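Local coordinates for large terminase protein (Enterobacteria phage P22, PDB 4DKW), which drives viral DNA into empty capsids as an ATP-powered motor and, through the nuclease domain modelled here, cuts the genome to begin and end packaging, at residues I10-I15 against E152-Y157; Y27-Q32 against R184-M189; Q44-K49 against L56-K61. All coordinates share one frame; numbering follows the deposited sequence.

Interaction 1. Residues I10-I15 against E152-Y157; sequences IPEETI and EEFRLY
A salt bridge between Glu12 and Arg155 carries the polar part of this contact. Both carboxylate oxygens share one nitrogen: Arg155 NH1 lies 2.9 Å from Glu12 OE2 and donates a hydrogen bond to Glu12 OE1 at 3.0 Å, close to straight at 165°. The acceptor OE1 sits near the guanidinium plane, but NH1 comes to it from above the carboxylate plane, so the two flat groups are inclined at 44° and do not form a coplanar fork. Glu12 reaches over with an extended chain, whereas Arg155 bends at chi3 (-82°) to cross it at about a right angle. Arg155 NH2 makes a second salt bridge, to Glu148 OE2, holding the guanidinium between two carboxylates.

The contact sets the short helical turn 12-15, near the start of this nuclease domain, against the C-terminal part of helix 148-156, beside its RNase H-like sheet. Thr14 OG1 and Thr14 N both bond to Pro11 O, tightening that turn.

Inward, Phe154, with CG anti to the backbone N, reaches its ring across to 10-15. Phe8, nearly parallel, meets that ring. Ile15 CD1 meets it tip to tip over one face, 3.5 Å from Phe154 CE1. Ile10 O lies in plane at the ring edge, 3.5 Å from Phe154 CE2, and Glu12 CG approaches the same CE2 obliquely at 3.9 Å. Ile10 also packs on Met136 and Leu137 of helix 125-137.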
loop_
_atom_site.group_PDB
_atom_site.type_symbol
_atom_site.label_atom_id
_atom_site.label_comp_id
_atom_site.label_asym_id
_atom_site.label_seq_id
_atom_site.Cartn_x
_atom_site.Cartn_y
_atom_site.Cartn_z
ATOM N N ILE A 10 10.098 -6.117 -14.641
ATOM C CA ILE A 10 11.292 -5.950 -13.843
ATOM C C ILE A 10 11.495 -7.266 -13.106
ATOM O O ILE A 10 10.539 -7.838 -12.582
ATOM C CB ILE A 10 11.111 -4.763 -12.858
ATOM C CG1 ILE A 10 10.819 -3.476 -13.638
ATOM C CG2 ILE A 10 12.332 -4.585 -11.981
ATOM C CD1 ILE A 10 10.536 -2.282 -12.791
ATOM N N PRO A 11 12.732 -7.779 -13.097
ATOM C CA PRO A 11 13.026 -8.998 -12.331
ATOM C C PRO A 11 12.720 -8.802 -10.846
ATOM O O PRO A 11 13.247 -7.860 -10.254
ATOM C CB PRO A 11 14.536 -9.184 -12.541
ATOM C CG PRO A 11 14.837 -8.446 -13.808
ATOM C CD PRO A 11 13.905 -7.283 -13.836
ATOM N N GLU A 12 11.887 -9.670 -10.272
ATOM C CA GLU A 12 11.548 -9.629 -8.839
ATOM C C GLU A 12 12.742 -9.472 -7.918
ATOM O O GLU A 12 12.678 -8.783 -6.907
ATOM C CB GLU A 12 10.878 -10.924 -8.427
ATOM C CG GLU A 12 9.541 -11.125 -9.006
ATOM C CD GLU A 12 8.977 -12.448 -8.586
ATOM O OE1 GLU A 12 8.263 -13.045 -9.406
ATOM O OE2 GLU A 12 9.248 -12.894 -7.442
ATOM N N GLU A 13 13.830 -10.139 -8.267
ATOM C CA GLU A 13 14.999 -10.159 -7.417
ATOM C C GLU A 13 15.680 -8.801 -7.323
ATOM O O GLU A 13 16.355 -8.520 -6.332
ATOM C CB GLU A 13 15.968 -11.267 -7.874
ATOM C CG GLU A 13 16.622 -12.061 -6.690
ATOM C CD GLU A 13 15.600 -12.876 -5.862
ATOM O OE1 GLU A 13 14.391 -12.550 -5.838
ATOM O OE2 GLU A 13 16.023 -13.837 -5.195
ATOM N N THR A 14 15.474 -7.953 -8.332
ATOM C CA THR A 14 16.015 -6.597 -8.289
ATOM C C THR A 14 15.304 -5.712 -7.260
ATOM O O THR A 14 15.901 -4.780 -6.724
ATOM C CB THR A 14 16.015 -5.919 -9.681
ATOM O OG1 THR A 14 14.674 -5.700 -10.117
ATOM C CG2 THR A 14 16.724 -6.790 -10.697
ATOM N N ILE A 15 14.045 -6.013 -6.954
ATOM C CA ILE A 15 13.320 -5.212 -5.960
ATOM C C ILE A 15 13.164 -5.888 -4.588
ATOM O O ILE A 15 12.677 -5.275 -3.641
ATOM C CB ILE A 15 11.955 -4.694 -6.503
ATOM C CG1 ILE A 15 10.906 -5.800 -6.586
ATOM C CG2 ILE A 15 12.118 -4.058 -7.886
ATOM C CD1 ILE A 15 9.586 -5.305 -7.140
ATOM N N GLU A 152 3.183 -12.031 -5.493
ATOM C CA GLU A 152 2.096 -12.750 -6.152
ATOM C C GLU A 152 1.294 -11.844 -7.076
ATOM O O GLU A 152 0.921 -12.251 -8.174
ATOM C CB GLU A 152 1.169 -13.385 -5.116
ATOM C CG GLU A 152 1.841 -14.461 -4.274
ATOM C CD GLU A 152 0.915 -15.058 -3.222
ATOM O OE1 GLU A 152 -0.141 -14.449 -2.929
ATOM O OE2 GLU A 152 1.249 -16.139 -2.681
ATOM N N GLU A 153 1.025 -10.623 -6.619
ATOM C CA GLU A 153 0.284 -9.639 -7.410
ATOM C C GLU A 153 1.156 -8.988 -8.487
ATOM O O GLU A 153 0.724 -8.799 -9.623
ATOM C CB GLU A 153 -0.301 -8.555 -6.503
ATOM C CG GLU A 153 -1.254 -9.066 -5.418
ATOM C CD GLU A 153 -2.007 -7.930 -4.733
ATOM O OE1 GLU A 153 -1.715 -6.760 -5.051
ATOM O OE2 GLU A 153 -2.889 -8.200 -3.887
ATOM N N PHE A 154 2.381 -8.646 -8.101
ATOM C CA PHE A 154 3.400 -8.064 -8.972
ATOM C C PHE A 154 3.564 -8.902 -10.239
ATOM O O PHE A 154 3.661 -8.359 -11.348
ATOM C CB PHE A 154 4.706 -7.980 -8.175
ATOM C CG PHE A 154 5.883 -7.432 -8.941
ATOM C CD1 PHE A 154 6.121 -6.066 -8.990
ATOM C CD2 PHE A 154 6.793 -8.292 -9.549
ATOM C CE1 PHE A 154 7.211 -5.568 -9.661
ATOM C CE2 PHE A 154 7.894 -7.793 -10.228
ATOM C CZ PHE A 154 8.103 -6.434 -10.282
ATOM N N ARG A 155 3.566 -10.224 -10.061
ATOM C CA ARG A 155 3.731 -11.177 -11.165
ATOM C C ARG A 155 2.572 -11.205 -12.166
ATOM O O ARG A 155 2.774 -11.487 -13.355
ATOM C CB ARG A 155 3.923 -12.584 -10.614
ATOM C CG ARG A 155 5.270 -12.809 -9.994
ATOM C CD ARG A 155 5.489 -14.273 -9.663
ATOM N NE ARG A 155 4.870 -14.668 -8.405
ATOM C CZ ARG A 155 5.497 -14.684 -7.234
ATOM N NH1 ARG A 155 6.773 -14.337 -7.148
ATOM N NH2 ARG A 155 4.854 -15.083 -6.148
ATOM N N LEU A 156 1.370 -10.908 -11.675
ATOM C CA LEU A 156 0.144 -10.995 -12.464
ATOM C C LEU A 156 -0.385 -9.652 -12.996
ATOM O O LEU A 156 -1.285 -9.631 -13.823
ATOM C CB LEU A 156 -0.942 -11.639 -11.612
ATOM C CG LEU A 156 -0.653 -13.056 -11.133
ATOM C CD1 LEU A 156 -1.789 -13.535 -10.247
ATOM C CD2 LEU A 156 -0.499 -13.967 -12.328
ATOM N N TYR A 157 0.154 -8.543 -12.496
ATOM C CA TYR A 157 -0.341 -7.214 -12.838
ATOM C C TYR A 157 -0.065 -6.890 -14.313
ATOM O O TYR A 157 1.099 -6.831 -14.741
ATOM C CB TYR A 157 0.342 -6.184 -11.947
ATOM C CG TYR A 157 -0.461 -4.933 -11.667
ATOM C CD1 TYR A 157 -1.836 -4.991 -11.469
ATOM C CD2 TYR A 157 0.171 -3.698 -11.542
ATOM C CE1 TYR A 157 -2.567 -3.835 -11.181
ATOM C CE2 TYR A 157 -0.541 -2.553 -11.250
ATOM C CZ TYR A 157 -1.905 -2.620 -11.072
ATOM O OH TYR A 157 -2.604 -1.463 -10.765
#

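Interaction 2. Residues Y27-Q32 against R184-M189; sequences YVIDAQ and RFARMM
Strand 187-188, just before the final helix of the modelled chain, pairs antiparallel with the beginning of strand 27-33, a central strand of the nuclease sheet. Val28 and Arg187 form the hydrogen-bonded pair: Val28 N donates to Arg187 O at 2.8 Å, and Arg187 N returns a bond to Val28 O at 3.0 Å. In both bonds the donor stands about 30° above the carbonyl plane. Tyr27 and Met188 follow as the non-hydrogen-bonded pair, where Tyr27 CA makes a CA-H...O contact with Arg187 O.

Tyr27 and Met188 share a face of the sheet and cross obliquely. Met188 CB stands over the phenol, 4.0 Å from the centroid of the Tyr27 ring, in a CH-pi contact. With CG anti to the backbone N, the methionine chain runs out along the ring and bends at chi3 (-106°), bringing Met188 CE to 3.5 Å from Tyr27 OH. Its sulfur lies obliquely to the ring, a Met-aromatic contact. Ala186 O lies at the ring edge, 3.3 Å from Tyr27 CD1. Over the face opposite Met188, Lys49 NZ makes a cation-pi contact, sandwiching the ring.

Farther along, Ala186 CB fits against Ile29 CB at 3.7 Å. Val28 and Arg187 point to the other face. There the Val28 and Met189 side chains lie side by side, with Val28 CG2 4.2 Å from Met189 SD, while the Arg187 chain ends with NH1 bonded to Lys80 O. The short strand thus extends the mixed sheet of this RNase H-like nuclease domain at the N-terminal end of strand 27-33.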
loop_
_atom_site.group_PDB
_atom_site.type_symbol
_atom_site.label_atom_id
_atom_site.label_comp_id
_atom_site.label_asym_id
_atom_site.label_seq_id
_atom_site.Cartn_x
_atom_site.Cartn_y
_atom_site.Cartn_z
ATOM N N TYR A 27 11.111 7.085 7.913
ATOM C CA TYR A 27 9.707 7.416 8.103
ATOM C C TYR A 27 8.813 6.206 7.835
ATOM O O TYR A 27 9.162 5.325 7.046
ATOM C CB TYR A 27 9.317 8.591 7.213
ATOM C CG TYR A 27 9.912 9.885 7.693
ATOM C CD1 TYR A 27 9.109 10.872 8.246
ATOM C CD2 TYR A 27 11.282 10.111 7.624
ATOM C CE1 TYR A 27 9.645 12.054 8.694
ATOM C CE2 TYR A 27 11.831 11.290 8.072
ATOM C CZ TYR A 27 11.012 12.261 8.604
ATOM O OH TYR A 27 11.544 13.450 9.051
ATOM N N VAL A 28 7.668 6.164 8.509
ATOM C CA VAL A 28 6.791 4.996 8.483
ATOM C C VAL A 28 5.352 5.404 8.185
ATOM O O VAL A 28 4.838 6.351 8.773
ATOM C CB VAL A 28 6.818 4.234 9.840
ATOM C CG1 VAL A 28 5.939 2.992 9.772
ATOM C CG2 VAL A 28 8.249 3.857 10.235
ATOM N N ILE A 29 4.712 4.693 7.263
ATOM C CA ILE A 29 3.300 4.914 6.962
ATOM C C ILE A 29 2.633 3.589 6.605
ATOM O O ILE A 29 3.254 2.701 6.025
ATOM C CB ILE A 29 3.085 5.979 5.840
ATOM C CG1 ILE A 29 1.616 6.395 5.761
ATOM C CG2 ILE A 29 3.593 5.490 4.478
ATOM C CD1 ILE A 29 1.341 7.458 4.754
ATOM N N ASP A 30 1.376 3.451 7.008
ATOM C CA ASP A 30 0.586 2.271 6.693
ATOM C C ASP A 30 -0.438 2.635 5.637
ATOM O O ASP A 30 -0.720 3.818 5.407
ATOM C CB ASP A 30 -0.146 1.759 7.943
ATOM C CG ASP A 30 0.684 0.785 8.752
ATOM O OD1 ASP A 30 1.925 0.895 8.726
ATOM O OD2 ASP A 30 0.089 -0.092 9.413
ATOM N N ALA A 31 -1.000 1.617 4.999
ATOM C CA ALA A 31 -2.081 1.855 4.065
ATOM C C ALA A 31 -3.052 0.686 4.044
ATOM O O ALA A 31 -2.687 -0.451 4.369
ATOM C CB ALA A 31 -1.541 2.148 2.682
ATOM N N GLN A 32 -4.287 0.980 3.648
ATOM C CA GLN A 32 -5.373 0.008 3.665
ATOM C C GLN A 32 -6.076 -0.039 2.312
ATOM O O GLN A 32 -6.333 0.995 1.702
ATOM C CB GLN A 32 -6.394 0.389 4.749
ATOM C CG GLN A 32 -7.588 -0.569 4.892
ATOM C CD GLN A 32 -7.220 -1.903 5.537
ATOM O OE1 GLN A 32 -6.428 -1.951 6.481
ATOM N NE2 GLN A 32 -7.801 -2.990 5.033
ATOM N N ARG A 184 3.767 12.056 2.548
ATOM C CA ARG A 184 3.983 13.311 3.284
ATOM C C ARG A 184 3.450 13.227 4.719
ATOM O O ARG A 184 3.788 14.058 5.565
ATOM C CB ARG A 184 3.356 14.505 2.553
ATOM C CG ARG A 184 1.833 14.398 2.348
ATOM C CD ARG A 184 1.326 15.419 1.332
ATOM N NE ARG A 184 -0.118 15.322 1.114
ATOM C CZ ARG A 184 -0.692 14.430 0.311
ATOM N NH1 ARG A 184 0.058 13.549 -0.345
ATOM N NH2 ARG A 184 -2.016 14.409 0.163
ATOM N N PHE A 185 2.611 12.221 4.979
ATOM C CA PHE A 185 2.057 11.981 6.309
ATOM C C PHE A 185 2.799 10.898 7.099
ATOM O O PHE A 185 2.485 10.655 8.268
ATOM C CB PHE A 185 0.565 11.663 6.234
ATOM C CG PHE A 185 -0.257 12.796 5.709
ATOM C CD1 PHE A 185 -0.481 13.921 6.482
ATOM C CD2 PHE A 185 -0.787 12.745 4.433
ATOM C CE1 PHE A 185 -1.223 14.960 6.002
ATOM C CE2 PHE A 185 -1.526 13.787 3.953
ATOM C CZ PHE A 185 -1.767 14.905 4.737
ATOM N N ALA A 186 3.774 10.252 6.460
ATOM C CA ALA A 186 4.626 9.273 7.131
ATOM C C ALA A 186 5.325 9.915 8.326
ATOM O O ALA A 186 5.775 11.059 8.257
ATOM C CB ALA A 186 5.634 8.692 6.157
ATOM N N ARG A 187 5.406 9.180 9.429
ATOM C CA ARG A 187 5.998 9.716 10.647
ATOM C C ARG A 187 7.378 9.103 10.920
ATOM O O ARG A 187 7.607 7.922 10.658
ATOM C CB ARG A 187 5.056 9.492 11.832
ATOM C CG ARG A 187 4.884 8.027 12.223
ATOM C CD ARG A 187 3.862 7.841 13.343
ATOM N NE ARG A 187 4.098 8.714 14.491
ATOM C CZ ARG A 187 3.520 8.560 15.680
ATOM N NH1 ARG A 187 2.681 7.555 15.892
ATOM N NH2 ARG A 187 3.795 9.405 16.664
ATOM N N MET A 188 8.304 9.911 11.431
ATOM C CA MET A 188 9.649 9.421 11.719
ATOM C C MET A 188 9.616 8.350 12.800
ATOM O O MET A 188 8.960 8.517 13.822
ATOM C CB MET A 188 10.564 10.562 12.147
ATOM C CG MET A 188 12.008 10.140 12.252
ATOM S SD MET A 188 13.072 11.505 12.698
ATOM C CE MET A 188 13.884 11.836 11.143
ATOM N N MET A 189 10.321 7.248 12.560
ATOM C CA MET A 189 10.327 6.100 13.462
ATOM C C MET A 189 10.590 6.474 14.925
ATOM O O MET A 189 9.899 5.998 15.815
ATOM C CB MET A 189 11.344 5.059 12.987
ATOM C CG MET A 189 11.442 3.821 13.865
ATOM S SD MET A 189 9.969 2.798 13.898
ATOM C CE MET A 189 10.552 1.424 14.882
#

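Interaction 3. Residues Q44-K49 against L56-K61; sequences QLWWDK and LARVWK
Backbone hydrogen bonds define the pairing of strands 44-48 and 56-61, which run antiparallel. Gln44 N donates to Arg58 O at 2.9 Å. Gln44 O accepts from two successive amides: Ala57 N at 2.9 Å, nearly along the C=O axis, and Arg58 N at a weak 3.3 Å. Ala57 and Arg58 thus both face Gln44, a classic beta bulge, and the register slips by one before Leu45 pairs with Leu56. Ala57 (psi -29°) departs from extended strand values, as expected of the first bulge residue, bringing two successive amides to one carbonyl.

Two side-chain bonds stay within their own strands. Trp46 NE1 points its N-H almost straight (173°) at Gln44 OE1, 2.8 Å away, in the indole plane but above the amide plane. Gln44 NE2 in turn bonds to Asp30 OD1 and Trp77 O, fixing the rotation of the amide. Arg58 NH1 folds back to Ala57 O through a bend at chi2.

This bulged hairpin, 40-48 with 53-62, forms part of the RNase H-like sheet of the nuclease domain. Its Leu56 side chain lies about 11 Å from those of Asp33 and Asp171, the Mg(2+)-binding catalytic residues, near the metal site but not part of it.

Ala57 CB lies over the indole of Trp46, 3.3 Å from Trp46 CE2, in a CH-pi contact. Beside it Trp46 CZ2 stands over one face of the Arg58 guanidinium. Gln44 and Arg58 run side by side, their CB atoms 3.8 Å apart. On the Leu45 and Leu56 side the two CD1 tips meet at 4.2 Å, and Leu56 also packs on Ile43.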
loop_
_atom_site.group_PDB
_atom_site.type_symbol
_atom_site.label_atom_id
_atom_site.label_comp_id
_atom_site.label_asym_id
_atom_site.label_seq_id
_atom_site.Cartn_x
_atom_site.Cartn_y
_atom_site.Cartn_z
ATOM N N GLN A 44 2.705 -1.787 5.318
ATOM C CA GLN A 44 3.542 -0.783 5.955
ATOM C C GLN A 44 4.735 -0.493 5.059
ATOM O O GLN A 44 5.432 -1.400 4.599
ATOM C CB GLN A 44 4.013 -1.213 7.353
ATOM C CG GLN A 44 4.870 -0.155 8.052
ATOM C CD GLN A 44 5.114 -0.474 9.513
ATOM O OE1 GLN A 44 6.197 -0.914 9.890
ATOM N NE2 GLN A 44 4.098 -0.263 10.344
ATOM N N LEU A 45 4.957 0.788 4.822
ATOM C CA LEU A 45 6.003 1.241 3.953
ATOM C C LEU A 45 6.989 2.045 4.789
ATOM O O LEU A 45 6.583 2.850 5.630
ATOM C CB LEU A 45 5.355 2.118 2.884
ATOM C CG LEU A 45 6.060 2.557 1.616
ATOM C CD1 LEU A 45 6.506 1.351 0.776
ATOM C CD2 LEU A 45 5.091 3.435 0.847
ATOM N N TRP A 46 8.284 1.809 4.593
ATOM C CA TRP A 46 9.297 2.627 5.248
ATOM C C TRP A 46 9.935 3.509 4.198
ATOM O O TRP A 46 10.142 3.073 3.062
ATOM C CB TRP A 46 10.372 1.767 5.906
ATOM C CG TRP A 46 9.863 0.856 6.966
ATOM C CD1 TRP A 46 8.616 0.850 7.520
ATOM C CD2 TRP A 46 10.595 -0.198 7.604
ATOM N NE1 TRP A 46 8.526 -0.139 8.470
ATOM C CE2 TRP A 46 9.726 -0.795 8.542
ATOM C CE3 TRP A 46 11.904 -0.686 7.479
ATOM C CZ2 TRP A 46 10.125 -1.870 9.342
ATOM C CZ3 TRP A 46 12.297 -1.751 8.278
ATOM C CH2 TRP A 46 11.410 -2.331 9.197
ATOM N N TRP A 47 10.224 4.750 4.579
ATOM C CA TRP A 47 10.831 5.728 3.681
ATOM C C TRP A 47 12.115 6.303 4.297
ATOM O O TRP A 47 12.083 6.984 5.321
ATOM C CB TRP A 47 9.841 6.860 3.378
ATOM C CG TRP A 47 10.292 7.811 2.316
ATOM C CD1 TRP A 47 11.311 7.626 1.421
ATOM C CD2 TRP A 47 9.721 9.095 2.018
ATOM N NE1 TRP A 47 11.423 8.722 0.597
ATOM C CE2 TRP A 47 10.465 9.631 0.935
ATOM C CE3 TRP A 47 8.673 9.832 2.556
ATOM C CZ2 TRP A 47 10.167 10.895 0.384
ATOM C CZ3 TRP A 47 8.388 11.079 2.011
ATOM C CH2 TRP A 47 9.132 11.597 0.937
ATOM N N ASP A 48 13.239 5.994 3.671
ATOM C CA ASP A 48 14.504 6.631 3.963
ATOM C C ASP A 48 14.488 7.905 3.132
ATOM O O ASP A 48 14.693 7.846 1.927
ATOM C CB ASP A 48 15.648 5.697 3.507
ATOM C CG ASP A 48 17.034 6.256 3.812
ATOM O OD1 ASP A 48 17.150 7.467 4.100
ATOM O OD2 ASP A 48 18.013 5.485 3.760
ATOM N N LYS A 49 14.234 9.053 3.755
ATOM C CA LYS A 49 14.197 10.318 3.010
ATOM C C LYS A 49 15.554 10.828 2.574
ATOM O O LYS A 49 15.644 11.588 1.614
ATOM C CB LYS A 49 13.506 11.415 3.811
ATOM C CG LYS A 49 12.032 11.171 4.067
ATOM C CD LYS A 49 11.355 12.453 4.519
ATOM C CE LYS A 49 9.951 12.173 4.978
ATOM N NZ LYS A 49 9.293 13.373 5.533
ATOM N N LEU A 56 8.858 -1.722 1.283
ATOM C CA LEU A 56 7.592 -2.310 1.660
ATOM C C LEU A 56 7.930 -3.368 2.704
ATOM O O LEU A 56 8.427 -4.438 2.368
ATOM C CB LEU A 56 6.899 -2.914 0.442
ATOM C CG LEU A 56 5.513 -3.491 0.728
ATOM C CD1 LEU A 56 4.592 -2.409 1.279
ATOM C CD2 LEU A 56 4.942 -4.090 -0.538
ATOM N N ALA A 57 7.689 -3.049 3.976
ATOM C CA ALA A 57 8.204 -3.855 5.083
ATOM C C ALA A 57 7.204 -4.857 5.681
ATOM O O ALA A 57 7.607 -5.884 6.217
ATOM C CB ALA A 57 8.747 -2.939 6.175
ATOM N N ARG A 58 5.910 -4.551 5.614
ATOM C CA ARG A 58 4.893 -5.447 6.157
ATOM C C ARG A 58 3.710 -5.521 5.203
ATOM O O ARG A 58 3.304 -4.511 4.644
ATOM C CB ARG A 58 4.403 -4.973 7.529
ATOM C CG ARG A 58 5.484 -4.659 8.549
ATOM C CD ARG A 58 5.995 -5.918 9.191
ATOM N NE ARG A 58 6.849 -5.633 10.341
ATOM C CZ ARG A 58 8.175 -5.521 10.285
ATOM N NH1 ARG A 58 8.819 -5.665 9.128
ATOM N NH2 ARG A 58 8.861 -5.265 11.390
ATOM N N VAL A 59 3.172 -6.726 5.017
ATOM C CA VAL A 59 2.011 -6.959 4.161
ATOM C C VAL A 59 1.083 -7.987 4.788
ATOM O O VAL A 59 1.532 -9.045 5.233
ATOM C CB VAL A 59 2.425 -7.468 2.769
ATOM C CG1 VAL A 59 1.243 -8.081 2.055
ATOM C CG2 VAL A 59 3.032 -6.337 1.942
ATOM N N TRP A 60 -0.207 -7.664 4.832
ATOM C CA TRP A 60 -1.228 -8.598 5.279
ATOM C C TRP A 60 -2.395 -8.524 4.301
ATOM O O TRP A 60 -2.884 -7.441 3.983
ATOM C CB TRP A 60 -1.678 -8.273 6.706
ATOM C CG TRP A 60 -2.795 -9.152 7.234
ATOM C CD1 TRP A 60 -2.678 -10.406 7.769
ATOM C CD2 TRP A 60 -4.195 -8.820 7.298
ATOM N NE1 TRP A 60 -3.918 -10.877 8.152
ATOM C CE2 TRP A 60 -4.862 -9.921 7.876
ATOM C CE3 TRP A 60 -4.947 -7.698 6.916
ATOM C CZ2 TRP A 60 -6.242 -9.938 8.075
ATOM C CZ3 TRP A 60 -6.317 -7.716 7.115
ATOM C CH2 TRP A 60 -6.951 -8.830 7.691
ATOM N N LYS A 61 -2.824 -9.677 3.807
ATOM C CA LYS A 61 -3.894 -9.740 2.821
ATOM C C LYS A 61 -4.851 -10.871 3.171
ATOM O O LYS A 61 -4.416 -12.007 3.387
ATOM C CB LYS A 61 -3.293 -9.975 1.437
ATOM C CG LYS A 61 -4.305 -10.119 0.319
ATOM C CD LYS A 61 -3.599 -10.291 -1.018
ATOM C CE LYS A 61 -4.602 -10.506 -2.138
ATOM N NZ LYS A 61 -3.937 -10.471 -3.458
#

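Overall arrangement
From the N terminus, the chain passes 10-15, then 27-32, before making the hairpin of interaction 3, the most local closure, with six residues between its segments. Interaction 1 closes next, when 152-157 returns to 10-15; interaction 2 closes last, when 184-189 reaches 27-32. The long closures cross, because 27-32 lies between the segments of interaction 1 and 184-189 lies beyond them; both enclose interaction 3. Interactions 2 and 3 share one sheet, where Tyr27 O and Ile29 O probably accept from Trp47 N and Leu45 N. Interactions 1 and 2 lie on opposite sides of the chain's centre, their centres about 23 Å apart; interaction 1 ties the N-terminal turn to helix 148-156 and reaches the hairpin through the Glu153-Lys61 salt bridge.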